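Local coordinates for mandelate racemase/muconate lactonizing enzyme-like protein (PDB 3CYJ) that belongs to the mandelate racemase/muconate lactonizing branch of the enolase superfamily and binds a sodium ion in its barrel domain, at residues A296-A301 / H315-H320. Numbering follows the deposited sequence.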
# COMPACT_ATOMS: atom_id res chain seq x y z
N ALA A 296 -10.59 -29.51 2.87
CA ALA A 296 -11.46 -29.68 4.02
C ALA A 296 -10.75 -30.28 5.21
O ALA A 296 -9.91 -31.19 5.09
CB ALA A 296 -12.68 -30.47 3.66
N HIS A 297 -11.04 -29.72 6.36
CA HIS A 297 -10.38 -30.11 7.59
C HIS A 297 -11.37 -30.93 8.46
O HIS A 297 -12.52 -30.48 8.66
CB HIS A 297 -9.91 -28.83 8.28
CG HIS A 297 -9.25 -29.03 9.60
ND1 HIS A 297 -7.90 -29.30 9.72
CD2 HIS A 297 -9.74 -28.97 10.86
CE1 HIS A 297 -7.59 -29.42 11.00
NE2 HIS A 297 -8.69 -29.22 11.72
N CYS A 298 -10.93 -32.13 8.90
CA CYS A 298 -11.64 -33.02 9.85
C CYS A 298 -13.02 -33.59 9.37
O CYS A 298 -13.49 -33.26 8.29
CB CYS A 298 -11.72 -32.33 11.24
SG CYS A 298 -10.04 -32.36 12.12
N ALA A 299 -13.65 -34.44 10.20
CA ALA A 299 -15.04 -34.95 9.97
C ALA A 299 -15.27 -35.54 8.55
O ALA A 299 -16.12 -35.03 7.78
CB ALA A 299 -16.11 -33.84 10.28
N PRO A 300 -14.52 -36.62 8.21
CA PRO A 300 -14.55 -37.11 6.85
C PRO A 300 -15.95 -37.49 6.40
O PRO A 300 -16.27 -37.29 5.25
CB PRO A 300 -13.62 -38.35 6.86
CG PRO A 300 -12.96 -38.39 8.20
CD PRO A 300 -13.59 -37.35 9.09
N ALA A 301 -16.77 -38.03 7.30
CA ALA A 301 -18.09 -38.53 6.93
C ALA A 301 -19.04 -37.46 6.40
O ALA A 301 -19.73 -37.69 5.39
CB ALA A 301 -18.73 -39.29 8.08
N HIS A 315 -8.45 -31.58 -1.77
CA HIS A 315 -8.62 -32.83 -1.02
C HIS A 315 -9.29 -32.58 0.31
O HIS A 315 -9.45 -31.42 0.76
CB HIS A 315 -7.30 -33.58 -0.77
CG HIS A 315 -6.14 -32.70 -0.42
ND1 HIS A 315 -6.17 -31.77 0.60
CD2 HIS A 315 -4.87 -32.67 -0.92
CE1 HIS A 315 -4.99 -31.18 0.70
NE2 HIS A 315 -4.19 -31.70 -0.21
N LEU A 316 -9.67 -33.69 0.94
CA LEU A 316 -10.28 -33.63 2.26
C LEU A 316 -9.42 -34.47 3.19
O LEU A 316 -8.76 -35.44 2.75
CB LEU A 316 -11.77 -34.04 2.25
CG LEU A 316 -12.27 -35.51 2.32
CD1 LEU A 316 -11.80 -36.37 3.54
CD2 LEU A 316 -13.79 -35.57 2.22
N GLU A 317 -9.39 -34.06 4.45
CA GLU A 317 -8.59 -34.70 5.48
C GLU A 317 -9.34 -35.92 6.05
O GLU A 317 -10.44 -35.79 6.63
CB GLU A 317 -8.32 -33.74 6.63
CG GLU A 317 -7.55 -34.38 7.76
CD GLU A 317 -7.38 -33.47 8.92
OE1 GLU A 317 -8.29 -32.64 9.19
OE2 GLU A 317 -6.32 -33.60 9.56
N TYR A 318 -8.72 -37.07 5.86
CA TYR A 318 -9.23 -38.31 6.45
C TYR A 318 -8.63 -38.42 7.83
O TYR A 318 -7.61 -39.09 8.02
CB TYR A 318 -8.80 -39.53 5.59
CG TYR A 318 -9.46 -40.79 5.99
CD1 TYR A 318 -10.84 -41.01 5.73
CD2 TYR A 318 -8.74 -41.75 6.69
CE1 TYR A 318 -11.47 -42.20 6.16
CE2 TYR A 318 -9.36 -42.93 7.14
CZ TYR A 318 -10.72 -43.14 6.85
OH TYR A 318 -11.32 -44.31 7.30
N PHE A 319 -9.24 -37.73 8.79
CA PHE A 319 -8.60 -37.56 10.10
C PHE A 319 -8.78 -38.77 10.99
O PHE A 319 -9.91 -39.22 11.23
CB PHE A 319 -9.15 -36.31 10.81
CG PHE A 319 -8.41 -35.99 12.11
CD1 PHE A 319 -7.02 -35.90 12.12
CD2 PHE A 319 -9.10 -35.78 13.27
CE1 PHE A 319 -6.31 -35.60 13.28
CE2 PHE A 319 -8.41 -35.46 14.47
CZ PHE A 319 -7.01 -35.37 14.47
N HIS A 320 -7.67 -39.33 11.45
CA HIS A 320 -7.70 -40.56 12.25
C HIS A 320 -8.76 -40.54 13.34
O HIS A 320 -9.70 -41.32 13.30
CB HIS A 320 -6.32 -40.87 12.87
CG HIS A 320 -6.34 -41.99 13.87
ND1 HIS A 320 -6.58 -43.31 13.52
CD2 HIS A 320 -6.16 -41.99 15.21
CE1 HIS A 320 -6.57 -44.06 14.61
NE2 HIS A 320 -6.30 -43.28 15.64
O HOH W 1 -12.54 -33.96 6.03
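E317 OE1 lies over one face of the H297 imidazole, offset toward the rim and 3.4 Å from ND1; the two side chains run side by side, ring and carboxylate planes 43° apart. The F319 ring meets C298 SG obliquely, a sulfur-aromatic contact with the sulfur 4.2 Å from the ring centroid and 31° off its normal. The Y318 ring is likewise approached obliquely, by P300 CB at 4.0 Å from CD1. With CG anti to the backbone N (chi1 177°) and the chain extended beyond it, E317 carries its carboxylate past the end of the strand pairing, where OE1 accepts the C298 N-H at 2.7 Å through its anti lone pair. OE2 is held by a salt bridge to K164 and a hydrogen bond with S137, so both oxygens of this buried carboxylate have partners. Backbone bonds A296 N to H315 O (3.1 Å) and E317 N to A296 O (3.0 Å) make the parallel pairing; beyond the A296-L316 bridge, direct backbone bonding gives way to a water that joins C298 O and E317 O, its approach to C298 O rather short. The pair belongs to the beta-alpha-beta unit of strand 294-296, helix 300-306 and strand 313-319 in the barrel, with strand 132-137 flanking 313-319, H297 near the sodium ion, and helix 320-329 packing on C298, P300 and Y318.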